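Local coordinates for protein hydrogenase maturation factor (Thermoanaerobacter tengcongensis, PDB 3VTH) that probably transfers a carbamoyl group from carbamoyl phosphate, with ATP, to the C-terminal cysteine of HypE during maturation of [NiFe]-hydrogenases, at residues F28-A33 with H172-R177; E658-G663 with S667-K672; F226-N231 with D350-F355. All coordinates share one frame; numbering follows the deposited sequence.

Contact 1: F28-A33 with H172-R177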
ATOM      1  N   PHE A  28     -26.895  12.890  -7.336  1.00 26.69           N
ATOM      2  CA  PHE A  28     -27.421  11.690  -7.979  1.00 26.97           C
ATOM      3  C   PHE A  28     -28.851  11.366  -7.469  1.00 26.13           C
ATOM      4  O   PHE A  28     -29.771  11.185  -8.256  1.00 26.06           O
ATOM      5  CB  PHE A  28     -26.458  10.508  -7.736  1.00 27.07           C
ATOM      6  CG  PHE A  28     -26.957   9.180  -8.255  1.00 29.79           C
ATOM      7  CD1 PHE A  28     -27.248   8.148  -7.379  1.00 30.46           C
ATOM      8  CD2 PHE A  28     -27.140   8.970  -9.617  1.00 33.71           C
ATOM      9  CE1 PHE A  28     -27.715   6.912  -7.844  1.00 32.50           C
ATOM     10  CE2 PHE A  28     -27.610   7.736 -10.095  1.00 35.27           C
ATOM     11  CZ  PHE A  28     -27.887   6.704  -9.198  1.00 32.94           C
ATOM     12  N   VAL A  29     -29.029  11.334  -6.153  1.00 25.39           N
ATOM     13  CA  VAL A  29     -30.337  11.001  -5.566  1.00 25.84           C
ATOM     14  C   VAL A  29     -31.364  12.054  -5.938  1.00 26.44           C
ATOM     15  O   VAL A  29     -32.493  11.725  -6.295  1.00 27.06           O
ATOM     16  CB  VAL A  29     -30.222  10.801  -4.027  1.00 25.96           C
ATOM     17  CG1 VAL A  29     -31.584  10.894  -3.314  1.00 25.01           C
ATOM     18  CG2 VAL A  29     -29.541   9.448  -3.741  1.00 25.34           C
ATOM     19  N   PHE A  30     -30.966  13.320  -5.875  1.00 26.38           N
ATOM     20  CA  PHE A  30     -31.870  14.397  -6.248  1.00 27.74           C
ATOM     21  C   PHE A  30     -32.418  14.173  -7.656  1.00 28.71           C
ATOM     22  O   PHE A  30     -33.625  14.297  -7.906  1.00 28.60           O
ATOM     23  CB  PHE A  30     -31.159  15.756  -6.173  1.00 27.37           C
ATOM     24  CG  PHE A  30     -32.029  16.910  -6.592  1.00 29.40           C
ATOM     25  CD1 PHE A  30     -32.096  17.297  -7.926  1.00 29.51           C
ATOM     26  CD2 PHE A  30     -32.780  17.614  -5.647  1.00 29.54           C
ATOM     27  CE1 PHE A  30     -32.917  18.380  -8.330  1.00 33.23           C
ATOM     28  CE2 PHE A  30     -33.605  18.695  -6.033  1.00 31.98           C
ATOM     29  CZ  PHE A  30     -33.675  19.080  -7.369  1.00 31.96           C
ATOM     30  N   ASN A  31     -31.509  13.850  -8.562  1.00 29.15           N
ATOM     31  CA  ASN A  31     -31.873  13.753  -9.966  0.50 30.71           C
ATOM     32  C   ASN A  31     -32.758  12.540 -10.252  1.00 31.19           C
ATOM     33  O   ASN A  31     -33.731  12.664 -10.990  1.00 32.42           O
ATOM     34  CB  ASN A  31     -30.628  13.813 -10.863  0.50 31.18           C
ATOM     35  CG  ASN A  31     -29.995  15.211 -10.897  0.50 32.27           C
ATOM     36  OD1 ASN A  31     -28.802  15.380 -10.610  0.50 33.49           O
ATOM     37  ND2 ASN A  31     -30.794  16.217 -11.242  0.50 33.31           N
ATOM     38  N   ILE A  32     -32.466  11.390  -9.651  1.00 30.21           N
ATOM     39  CA  ILE A  32     -33.338  10.235  -9.868  1.00 31.06           C
ATOM     40  C   ILE A  32     -34.670  10.369  -9.094  1.00 30.74           C
ATOM     41  O   ILE A  32     -35.722   9.924  -9.570  1.00 30.57           O
ATOM     42  CB  ILE A  32     -32.616   8.869  -9.654  1.00 31.29           C
ATOM     43  CG1 ILE A  32     -32.068   8.729  -8.234  1.00 30.29           C
ATOM     44  CG2 ILE A  32     -31.451   8.713 -10.663  1.00 32.70           C
ATOM     45  CD1 ILE A  32     -31.758   7.282  -7.846  1.00 30.40           C
ATOM     46  N   ALA A  33     -34.651  11.051  -7.949  1.00 30.01           N
ATOM     47  CA  ALA A  33     -35.911  11.331  -7.236  1.00 29.94           C
ATOM     48  C   ALA A  33     -36.846  12.193  -8.100  1.00 31.69           C
ATOM     49  O   ALA A  33     -38.053  11.938  -8.165  1.00 31.54           O
ATOM     50  CB  ALA A  33     -35.651  12.006  -5.906  1.00 29.65           C
ATOM     51  N   HIS A 172     -25.795  25.199  -7.947  1.00 35.83           N
ATOM     52  CA  HIS A 172     -27.245  25.230  -7.751  1.00 37.79           C
ATOM     53  C   HIS A 172     -28.069  24.871  -8.995  1.00 38.41           C
ATOM     54  O   HIS A 172     -29.298  24.942  -8.960  1.00 39.59           O
ATOM     55  CB  HIS A 172     -27.690  26.592  -7.160  1.00 39.41           C
ATOM     56  CG  HIS A 172     -27.248  26.793  -5.742  1.00 41.35           C
ATOM     57  ND1 HIS A 172     -26.173  27.584  -5.401  1.00 44.28           N
ATOM     58  CD2 HIS A 172     -27.706  26.267  -4.582  1.00 44.06           C
ATOM     59  CE1 HIS A 172     -25.997  27.551  -4.092  1.00 43.96           C
ATOM     60  NE2 HIS A 172     -26.914  26.757  -3.571  1.00 44.35           N
ATOM     61  N   ASP A 173     -27.400  24.489 -10.080  1.00 38.15           N
ATOM     62  CA  ASP A 173     -28.061  24.183 -11.358  1.00 39.48           C
ATOM     63  C   ASP A 173     -28.195  22.667 -11.570  1.00 39.20           C
ATOM     64  O   ASP A 173     -27.192  21.996 -11.849  1.00 37.76           O
ATOM     65  CB  ASP A 173     -27.259  24.815 -12.512  1.00 40.08           C
ATOM     66  CG  ASP A 173     -27.868  24.551 -13.890  1.00 41.65           C
ATOM     67  OD1 ASP A 173     -28.970  23.969 -13.985  1.00 41.19           O
ATOM     68  OD2 ASP A 173     -27.217  24.923 -14.893  1.00 42.70           O
ATOM     69  N   PRO A 174     -29.433  22.127 -11.467  1.00 40.49           N
ATOM     70  CA  PRO A 174     -29.649  20.669 -11.553  1.00 40.90           C
ATOM     71  C   PRO A 174     -29.225  20.052 -12.885  1.00 41.36           C
ATOM     72  O   PRO A 174     -28.947  18.855 -12.930  1.00 40.67           O
ATOM     73  CB  PRO A 174     -31.166  20.500 -11.348  1.00 42.02           C
ATOM     74  CG  PRO A 174     -31.665  21.818 -10.872  1.00 43.96           C
ATOM     75  CD  PRO A 174     -30.707  22.864 -11.375  1.00 42.23           C
ATOM     76  N   HIS A 175     -29.177  20.862 -13.944  1.00 42.52           N
ATOM     77  CA  HIS A 175     -28.712  20.411 -15.262  1.00 43.69           C
ATOM     78  C   HIS A 175     -27.183  20.458 -15.426  1.00 42.37           C
ATOM     79  O   HIS A 175     -26.649  19.983 -16.430  1.00 42.77           O
ATOM     80  CB  HIS A 175     -29.382  21.217 -16.382  1.00 45.58           C
ATOM     81  CG  HIS A 175     -30.847  20.943 -16.532  1.00 49.75           C
ATOM     82  ND1 HIS A 175     -31.809  21.924 -16.400  1.00 52.79           N
ATOM     83  CD2 HIS A 175     -31.517  19.795 -16.798  1.00 52.33           C
ATOM     84  CE1 HIS A 175     -33.005  21.394 -16.586  1.00 54.57           C
ATOM     85  NE2 HIS A 175     -32.856  20.103 -16.827  1.00 54.69           N
ATOM     86  N   ASP A 176     -26.479  21.030 -14.457  1.00 40.98           N
ATOM     87  CA  ASP A 176     -25.016  21.085 -14.541  1.00 39.87           C
ATOM     88  C   ASP A 176     -24.405  19.831 -13.925  1.00 38.30           C
ATOM     89  O   ASP A 176     -24.908  19.302 -12.935  1.00 37.63           O
ATOM     90  CB  ASP A 176     -24.463  22.358 -13.885  1.00 39.28           C
ATOM     91  CG  ASP A 176     -23.022  22.652 -14.299  1.00 39.84           C
ATOM     92  OD1 ASP A 176     -22.110  21.908 -13.892  1.00 37.35           O
ATOM     93  OD2 ASP A 176     -22.799  23.634 -15.035  1.00 41.97           O
ATOM     94  N   ARG A 177     -23.313  19.342 -14.497  1.00 37.69           N
ATOM     95  CA  ARG A 177     -22.725  18.130 -13.941  1.00 36.37           C
ATOM     96  C   ARG A 177     -22.047  18.392 -12.600  1.00 34.27           C
ATOM     97  O   ARG A 177     -21.781  17.447 -11.845  1.00 33.47           O
ATOM     98  CB  ARG A 177     -21.812  17.413 -14.940  1.00 37.13           C
ATOM     99  CG  ARG A 177     -20.434  18.002 -15.095  1.00 37.43           C
ATOM    100  CD  ARG A 177     -19.627  17.171 -16.087  1.00 38.97           C
ATOM    101  NE  ARG A 177     -18.219  17.523 -16.012  1.00 38.77           N
ATOM    102  CZ  ARG A 177     -17.349  16.948 -15.189  1.00 37.17           C
ATOM    103  NH1 ARG A 177     -17.735  15.975 -14.374  1.00 37.27           N
ATOM    104  NH2 ARG A 177     -16.090  17.335 -15.193  1.00 36.42           N
TER
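CE1 of the F30 ring lies 4.1 Å from CB of P174, the two side chains meeting obliquely. N31, one residue on along the helix, lies beside the same proline and borders the contact next to the ring. F30 extends this far because its CG is anti to the backbone N (chi1 178°), which carries the ring out from helix 25-35. P174 stands in a type I beta turn from D173 to D176, closed by the backbone bond from D176 N to D173 O (2.9 Å). Within it D173 forms an Asx turn, its OD1 accepting from H175 N at 3.1 Å, with the donor well above the carboxylate plane, 58° out of it. The contact thus sets the acylphosphatase-like domain, on the helix that carries the predicted active-site R26 one turn earlier, against the second HypF zinc finger, near the surface of the protein. Behind the front line, F30 also packs on F93 and I95 of strand 93-95 and meets the ring of F179, which touches P174 as well. Farther along the loop, R177 makes a salt bridge through NE to E120 of helix 115-121.

Contact 2: E658-G663 with S667-K672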
ATOM      1  N   GLU A 658      29.247 -25.092  -5.278  1.00 37.25           N
ATOM      2  CA  GLU A 658      29.817 -26.038  -6.230  1.00 39.35           C
ATOM      3  C   GLU A 658      29.511 -25.617  -7.665  1.00 39.06           C
ATOM      4  O   GLU A 658      30.393 -25.651  -8.529  1.00 39.14           O
ATOM      5  CB  GLU A 658      29.292 -27.454  -5.995  1.00 40.07           C
ATOM      6  CG  GLU A 658      29.952 -28.194  -4.853  1.00 44.67           C
ATOM      7  CD  GLU A 658      29.614 -29.673  -4.887  1.00 49.56           C
ATOM      8  OE1 GLU A 658      28.419 -30.020  -4.728  1.00 50.85           O
ATOM      9  OE2 GLU A 658      30.542 -30.483  -5.096  1.00 53.68           O
ATOM     10  N   ASP A 659      28.260 -25.229  -7.908  1.00 37.42           N
ATOM     11  CA  ASP A 659      27.864 -24.740  -9.225  1.00 38.13           C
ATOM     12  C   ASP A 659      28.662 -23.501  -9.598  1.00 38.65           C
ATOM     13  O   ASP A 659      29.087 -23.356 -10.742  1.00 39.53           O
ATOM     14  CB  ASP A 659      26.361 -24.456  -9.294  1.00 36.94           C
ATOM     15  CG  ASP A 659      25.531 -25.725  -9.532  1.00 37.55           C
ATOM     16  OD1 ASP A 659      26.104 -26.815  -9.668  1.00 37.45           O
ATOM     17  OD2 ASP A 659      24.296 -25.630  -9.590  1.00 37.34           O
ATOM     18  N   TYR A 660      28.881 -22.634  -8.618  1.00 38.59           N
ATOM     19  CA  TYR A 660      29.567 -21.371  -8.830  1.00 40.08           C
ATOM     20  C   TYR A 660      31.030 -21.596  -9.207  1.00 41.89           C
ATOM     21  O   TYR A 660      31.520 -21.008 -10.174  1.00 42.30           O
ATOM     22  CB  TYR A 660      29.447 -20.485  -7.588  1.00 39.35           C
ATOM     23  CG  TYR A 660      30.099 -19.129  -7.716  1.00 41.95           C
ATOM     24  CD1 TYR A 660      29.664 -18.216  -8.675  1.00 44.15           C
ATOM     25  CD2 TYR A 660      31.135 -18.746  -6.865  1.00 44.69           C
ATOM     26  CE1 TYR A 660      30.258 -16.964  -8.801  1.00 47.23           C
ATOM     27  CE2 TYR A 660      31.738 -17.481  -6.983  1.00 47.09           C
ATOM     28  CZ  TYR A 660      31.289 -16.604  -7.951  1.00 47.65           C
ATOM     29  OH  TYR A 660      31.863 -15.354  -8.088  1.00 51.64           O
ATOM     30  N   MET A 661      31.706 -22.454  -8.445  1.00 42.65           N
ATOM     31  CA  MET A 661      33.091 -22.828  -8.718  1.00 45.15           C
ATOM     32  C   MET A 661      33.281 -23.458 -10.101  1.00 46.15           C
ATOM     33  O   MET A 661      34.326 -23.279 -10.716  1.00 46.96           O
ATOM     34  CB  MET A 661      33.621 -23.778  -7.638  1.00 45.60           C
ATOM     35  CG  MET A 661      33.877 -23.102  -6.289  1.00 48.24           C
ATOM     36  SD  MET A 661      34.715 -21.495  -6.427  1.00 55.19           S
ATOM     37  CE  MET A 661      36.418 -22.000  -6.566  1.00 56.48           C
ATOM     38  N   LYS A 662      32.267 -24.189 -10.568  1.00 45.72           N
ATOM     39  CA  LYS A 662      32.326 -24.892 -11.857  1.00 47.01           C
ATOM     40  C   LYS A 662      32.223 -23.914 -13.013  1.00 46.99           C
ATOM     41  O   LYS A 662      32.580 -24.240 -14.133  1.00 48.49           O
ATOM     42  CB  LYS A 662      31.202 -25.928 -11.966  1.00 46.70           C
ATOM     43  CG  LYS A 662      31.623 -27.346 -11.641  1.00 49.97           C
ATOM     44  CD  LYS A 662      30.464 -28.158 -11.069  1.00 52.20           C
ATOM     45  CE  LYS A 662      30.840 -29.633 -11.005  1.00 56.15           C
ATOM     46  NZ  LYS A 662      30.081 -30.365  -9.935  1.00 58.24           N
ATOM     47  N   GLY A 663      31.722 -22.715 -12.732  1.00 45.47           N
ATOM     48  CA  GLY A 663      31.577 -21.692 -13.749  1.00 45.59           C
ATOM     49  C   GLY A 663      30.153 -21.511 -14.254  1.00 44.86           C
ATOM     50  O   GLY A 663      29.958 -20.938 -15.311  1.00 45.44           O
ATOM     51  N   SER A 667      22.610 -16.416 -13.226  1.00 34.19           N
ATOM     52  CA  SER A 667      21.206 -16.511 -13.629  1.00 33.63           C
ATOM     53  C   SER A 667      20.653 -17.922 -13.453  1.00 32.92           C
ATOM     54  O   SER A 667      19.545 -18.105 -12.952  1.00 31.16           O
ATOM     55  CB  SER A 667      21.033 -16.071 -15.095  1.00 34.00           C
ATOM     56  OG  SER A 667      21.762 -16.938 -15.959  1.00 37.63           O
ATOM     57  N   TYR A 668      21.441 -18.904 -13.875  1.00 34.01           N
ATOM     58  CA  TYR A 668      21.093 -20.314 -13.764  1.00 34.06           C
ATOM     59  C   TYR A 668      21.088 -20.791 -12.315  1.00 31.96           C
ATOM     60  O   TYR A 668      20.172 -21.482 -11.894  1.00 30.94           O
ATOM     61  CB  TYR A 668      22.071 -21.134 -14.619  1.00 36.88           C
ATOM     62  CG  TYR A 668      21.828 -22.623 -14.634  1.00 39.97           C
ATOM     63  CD1 TYR A 668      20.718 -23.163 -15.286  1.00 42.83           C
ATOM     64  CD2 TYR A 668      22.723 -23.491 -14.023  1.00 42.72           C
ATOM     65  CE1 TYR A 668      20.503 -24.533 -15.323  1.00 45.04           C
ATOM     66  CE2 TYR A 668      22.523 -24.863 -14.060  1.00 46.10           C
ATOM     67  CZ  TYR A 668      21.409 -25.381 -14.712  1.00 47.53           C
ATOM     68  OH  TYR A 668      21.208 -26.753 -14.743  1.00 49.76           O
ATOM     69  N   ILE A 669      22.099 -20.406 -11.545  1.00 31.37           N
ATOM     70  CA  ILE A 669      22.160 -20.744 -10.119  1.00 30.43           C
ATOM     71  C   ILE A 669      20.968 -20.150  -9.353  1.00 28.97           C
ATOM     72  O   ILE A 669      20.371 -20.790  -8.491  1.00 28.95           O
ATOM     73  CB  ILE A 669      23.485 -20.257  -9.503  1.00 30.64           C
ATOM     74  CG1 ILE A 669      24.665 -21.041 -10.101  1.00 32.39           C
ATOM     75  CG2 ILE A 669      23.455 -20.386  -7.981  1.00 29.42           C
ATOM     76  CD1 ILE A 669      26.023 -20.502  -9.706  1.00 33.19           C
ATOM     77  N   SER A 670      20.621 -18.917  -9.677  1.00 28.50           N
ATOM     78  CA  SER A 670      19.493 -18.266  -9.011  1.00 27.09           C
ATOM     79  C   SER A 670      18.198 -19.019  -9.299  1.00 26.75           C
ATOM     80  O   SER A 670      17.398 -19.259  -8.391  1.00 25.93           O
ATOM     81  CB  SER A 670      19.366 -16.817  -9.480  1.00 26.78           C
ATOM     82  OG  SER A 670      18.277 -16.198  -8.808  1.00 26.63           O
ATOM     83  N   ALA A 671      17.993 -19.382 -10.566  1.00 27.74           N
ATOM     84  CA  ALA A 671      16.804 -20.131 -10.953  1.00 28.30           C
ATOM     85  C   ALA A 671      16.721 -21.452 -10.173  1.00 28.38           C
ATOM     86  O   ALA A 671      15.673 -21.793  -9.633  1.00 27.44           O
ATOM     87  CB  ALA A 671      16.780 -20.371 -12.469  1.00 29.44           C
ATOM     88  N   LYS A 672      17.839 -22.173 -10.107  1.00 29.01           N
ATOM     89  CA  LYS A 672      17.910 -23.447  -9.374  1.00 29.15           C
ATOM     90  C   LYS A 672      17.606 -23.253  -7.887  1.00 27.72           C
ATOM     91  O   LYS A 672      16.938 -24.086  -7.251  1.00 28.45           O
ATOM     92  CB  LYS A 672      19.298 -24.072  -9.539  1.00 29.57           C
ATOM     93  CG  LYS A 672      19.599 -24.674 -10.931  1.00 31.75           C
ATOM     94  CD  LYS A 672      20.998 -25.324 -10.970  1.00 31.88           C
ATOM     95  CE  LYS A 672      21.028 -26.692 -10.293  1.00 33.37           C
ATOM     96  NZ  LYS A 672      22.365 -27.333 -10.452  1.00 34.94           N
TER
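OD2 of D659 is gripped twice: K672 NZ donates to it at 2.7 Å in a salt bridge, and Y635 OH is hydrogen-bonded to the same oxygen. The ammonium group uses the syn lone pair of OD2, on the side of OD1, but keeps 3.9 Å from OD1 itself, so the lysine bonds through OD2 and not OD1. The ammonium on that oxygen would probably favour the charged form of this buried aspartate. The two side chains reach for each other from opposite directions, and K672 turns its chain at chi3 (78°), laying its methylenes beside the acid: CE of K672 is 3.5 Å from OD2 of D659. On its way the lysine also passes the tyrosine of its own helix, with CG 4.2 Å above one face of the Y668 ring, offset toward the rim.

Beneath the salt bridge I669 fills the space between the backbones. Its CG1 rests on CB of D659 at 3.9 Å, while CD1 comes within 3.7 Å of the backbone N of Y660 and also lies near the plane of the Y660 ring, at its edge.

Helix 649-662 ends in a Schellman motif at G663, whose positive phi (103°) suits glycine. The chain then turns into helix 666-692, and the pair forms an antiparallel helical hairpin in the Kae1-like carbamoyltransferase part of the chain, the axes of 658-662 and 667-672 approaching to 10.4 Å, their directions 166° apart. Y635, from the loop before strand 639-641, touches both I669 and K672, and Y668 meets F664 in the connecting turn.

Contact 3: F226-N231 with D350-F355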
ATOM      1  N   PHE A 226       4.654  16.579  -1.093  1.00 25.10           N
ATOM      2  CA  PHE A 226       5.601  17.044  -2.090  1.00 25.15           C
ATOM      3  C   PHE A 226       6.348  15.856  -2.692  1.00 24.76           C
ATOM      4  O   PHE A 226       6.624  14.885  -1.982  1.00 24.36           O
ATOM      5  CB  PHE A 226       6.604  18.027  -1.461  1.00 25.58           C
ATOM      6  CG  PHE A 226       6.061  19.416  -1.309  1.00 27.50           C
ATOM      7  CD1 PHE A 226       6.389  20.407  -2.232  1.00 26.89           C
ATOM      8  CD2 PHE A 226       5.169  19.722  -0.277  1.00 27.46           C
ATOM      9  CE1 PHE A 226       5.869  21.679  -2.122  1.00 26.54           C
ATOM     10  CE2 PHE A 226       4.653  21.008  -0.152  1.00 26.86           C
ATOM     11  CZ  PHE A 226       5.003  21.984  -1.074  1.00 26.86           C
ATOM     12  N   HIS A 227       6.677  15.956  -3.980  1.00 24.20           N
ATOM     13  CA  HIS A 227       7.560  15.000  -4.648  1.00 24.64           C
ATOM     14  C   HIS A 227       8.684  15.733  -5.374  1.00 25.42           C
ATOM     15  O   HIS A 227       8.536  16.896  -5.765  1.00 26.12           O
ATOM     16  CB  HIS A 227       6.772  14.092  -5.616  1.00 23.98           C
ATOM     17  CG  HIS A 227       5.821  13.185  -4.905  1.00 26.25           C
ATOM     18  ND1 HIS A 227       4.550  13.587  -4.543  1.00 28.12           N
ATOM     19  CD2 HIS A 227       5.983  11.942  -4.393  1.00 26.35           C
ATOM     20  CE1 HIS A 227       3.958  12.616  -3.871  1.00 26.12           C
ATOM     21  NE2 HIS A 227       4.805  11.608  -3.764  1.00 27.38           N
ATOM     22  N   LEU A 228       9.808  15.053  -5.526  1.00 25.88           N
ATOM     23  CA  LEU A 228      10.962  15.618  -6.216  1.00 26.47           C
ATOM     24  C   LEU A 228      11.016  14.944  -7.552  1.00 26.50           C
ATOM     25  O   LEU A 228      10.897  13.708  -7.640  1.00 26.24           O
ATOM     26  CB  LEU A 228      12.249  15.345  -5.445  1.00 27.36           C
ATOM     27  CG  LEU A 228      12.343  16.000  -4.069  1.00 28.10           C
ATOM     28  CD1 LEU A 228      13.250  15.204  -3.121  1.00 28.21           C
ATOM     29  CD2 LEU A 228      12.796  17.454  -4.211  1.00 28.20           C
ATOM     30  N   ALA A 229      11.191  15.757  -8.587  1.00 26.78           N
ATOM     31  CA  ALA A 229      11.209  15.283  -9.959  1.00 26.52           C
ATOM     32  C   ALA A 229      12.445  15.742 -10.713  1.00 27.52           C
ATOM     33  O   ALA A 229      12.958  16.854 -10.491  1.00 27.54           O
ATOM     34  CB  ALA A 229       9.939  15.738 -10.691  1.00 26.28           C
ATOM     35  N   VAL A 230      12.929  14.858 -11.584  1.00 27.74           N
ATOM     36  CA  VAL A 230      13.946  15.179 -12.572  1.00 28.58           C
ATOM     37  C   VAL A 230      13.609  14.437 -13.857  1.00 29.09           C
ATOM     38  O   VAL A 230      12.864  13.459 -13.836  1.00 27.86           O
ATOM     39  CB  VAL A 230      15.412  14.796 -12.129  1.00 30.06           C
ATOM     40  CG1 VAL A 230      15.857  15.611 -10.931  1.00 29.65           C
ATOM     41  CG2 VAL A 230      15.586  13.275 -11.875  1.00 27.55           C
ATOM     42  N   ASN A 231      14.188  14.887 -14.967  1.00 30.57           N
ATOM     43  CA  ASN A 231      14.164  14.134 -16.215  1.00 31.08           C
ATOM     44  C   ASN A 231      14.709  12.714 -16.011  1.00 31.43           C
ATOM     45  O   ASN A 231      15.903  12.535 -15.737  1.00 32.53           O
ATOM     46  CB  ASN A 231      15.008  14.884 -17.264  1.00 32.42           C
ATOM     47  CG  ASN A 231      14.979  14.239 -18.636  1.00 32.91           C
ATOM     48  OD1 ASN A 231      14.479  13.130 -18.820  1.00 34.46           O
ATOM     49  ND2 ASN A 231      15.517  14.942 -19.616  1.00 35.53           N
ATOM     50  N   ASP A 350      18.260  22.271   0.300  1.00 40.35           N
ATOM     51  CA  ASP A 350      19.536  21.849  -0.282  1.00 42.10           C
ATOM     52  C   ASP A 350      19.320  20.667  -1.222  1.00 40.89           C
ATOM     53  O   ASP A 350      20.272  20.016  -1.647  1.00 42.17           O
ATOM     54  CB  ASP A 350      20.558  21.500   0.809  1.00 43.20           C
ATOM     55  CG  ASP A 350      20.961  22.708   1.662  1.00 45.79           C
ATOM     56  OD1 ASP A 350      21.100  23.835   1.126  1.00 47.31           O
ATOM     57  OD2 ASP A 350      21.164  22.523   2.882  1.00 48.89           O
ATOM     58  N   ILE A 351      18.061  20.403  -1.555  1.00 38.60           N
ATOM     59  CA  ILE A 351      17.720  19.281  -2.414  1.00 37.07           C
ATOM     60  C   ILE A 351      17.079  19.768  -3.711  1.00 36.35           C
ATOM     61  O   ILE A 351      17.633  19.562  -4.789  1.00 36.77           O
ATOM     62  CB  ILE A 351      16.812  18.256  -1.693  1.00 35.67           C
ATOM     63  CG1 ILE A 351      17.468  17.785  -0.382  1.00 36.18           C
ATOM     64  CG2 ILE A 351      16.500  17.084  -2.612  1.00 35.05           C
ATOM     65  CD1 ILE A 351      16.595  16.853   0.456  1.00 37.01           C
ATOM     66  N   ALA A 352      15.926  20.431  -3.605  1.00 34.77           N
ATOM     67  CA  ALA A 352      15.258  20.956  -4.781  1.00 33.99           C
ATOM     68  C   ALA A 352      15.894  22.260  -5.246  1.00 35.15           C
ATOM     69  O   ALA A 352      16.371  23.061  -4.434  1.00 35.75           O
ATOM     70  CB  ALA A 352      13.770  21.163  -4.498  1.00 32.45           C
ATOM     71  N   ASP A 353      15.899  22.465  -6.559  1.00 35.17           N
ATOM     72  CA  ASP A 353      16.338  23.730  -7.139  1.00 36.36           C
ATOM     73  C   ASP A 353      15.205  24.761  -7.232  1.00 35.76           C
ATOM     74  O   ASP A 353      15.425  25.957  -7.022  1.00 35.45           O
ATOM     75  CB  ASP A 353      16.951  23.474  -8.513  1.00 37.05           C
ATOM     76  CG  ASP A 353      18.185  22.593  -8.428  1.00 38.27           C
ATOM     77  OD1 ASP A 353      19.184  23.068  -7.864  1.00 40.45           O
ATOM     78  OD2 ASP A 353      18.157  21.431  -8.894  1.00 37.61           O
ATOM     79  N   VAL A 354      13.999  24.295  -7.552  1.00 34.40           N
ATOM     80  CA  VAL A 354      12.820  25.174  -7.659  1.00 34.73           C
ATOM     81  C   VAL A 354      11.592  24.453  -7.114  1.00 33.45           C
ATOM     82  O   VAL A 354      11.603  23.229  -6.981  1.00 33.12           O
ATOM     83  CB  VAL A 354      12.561  25.638  -9.121  1.00 34.93           C
ATOM     84  CG1 VAL A 354      13.808  26.356  -9.714  1.00 37.87           C
ATOM     85  CG2 VAL A 354      12.167  24.452  -9.987  1.00 35.52           C
ATOM     86  N   PHE A 355      10.542  25.210  -6.798  1.00 32.85           N
ATOM     87  CA  PHE A 355       9.361  24.655  -6.144  1.00 32.06           C
ATOM     88  C   PHE A 355       8.089  25.046  -6.877  1.00 31.51           C
ATOM     89  O   PHE A 355       7.949  26.194  -7.313  1.00 31.77           O
ATOM     90  CB  PHE A 355       9.255  25.177  -4.702  1.00 32.25           C
ATOM     91  CG  PHE A 355      10.366  24.719  -3.801  1.00 32.79           C
ATOM     92  CD1 PHE A 355      10.140  23.717  -2.857  1.00 32.50           C
ATOM     93  CD2 PHE A 355      11.635  25.317  -3.871  1.00 34.22           C
ATOM     94  CE1 PHE A 355      11.180  23.285  -2.002  1.00 33.30           C
ATOM     95  CE2 PHE A 355      12.663  24.907  -3.033  1.00 32.74           C
ATOM     96  CZ  PHE A 355      12.442  23.892  -2.100  1.00 33.69           C
TER
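L228 has its CG anti to the carbonyl carbon (chi1 -64°), which points CG toward the loop 350-353; chi2 (153°) then turns CD1 and CD2 to their partners, and I351, with CG2 anti to its backbone N, presents that methyl to meet them. CD1 of L228 touches CG2 of I351 at 3.8 Å, the two side chains crossing at about a right angle. The other branch goes to the next residue: CD2 of L228 lies 3.8 Å from CB of A352. CG2 of I351 also remains 4.1 Å from CD2 of L228, so it sits between the two leucine methyls, while A352 CB meets CD2 from another direction, all carbon to carbon and buried. A352 in turn faces the ring of F355, its CB 3.9 Å above one face and offset toward the rim, so a single methyl links the leucine to an aromatic ring of the following strand.

The backbone of L228 pairs with T328 of strand 325-329. On the opposite segment the loop is tied down by R244, whose NH1 bonds to D353 OD1 in a salt bridge and to I351 O; D353 OD2 takes I217 N.

Strands 226-229 and 354-358 are not direct neighbours: strand 218-221 lies between them in the mixed sheet. L228 reaches past this intervening strand to the loop leading into strand 354-358, with L241 of helix 235-245 also against it, in the YrdC-like (telomere recombination) domain. The bound diphosphomethylphosphonic acid adenosyl ester and magnesium ion both lie about 8 Å from the L228 side chain.

The three contacts follow one another along the chain in the order 1, 3, 2 and lie in different parts of it. Contact 1 joins the acylphosphatase-like and second zinc-finger regions, contact 3 lies inside the YrdC-like domain, and contact 2 is in the Kae1-like part, away from the annotated sites. Centre to centre, contacts 1 and 2 are about 67 Å apart, on opposite sides of the chain's centre; contact 3 is about 42 Å from contact 1 and 43 Å from contact 2. The triphosphate-like analogue and magnesium ion each lie about 8 Å from the L228 side chain in contact 3, whereas contact 1 is near the predicted active-site R26, about 6 Å from F30 between side chains.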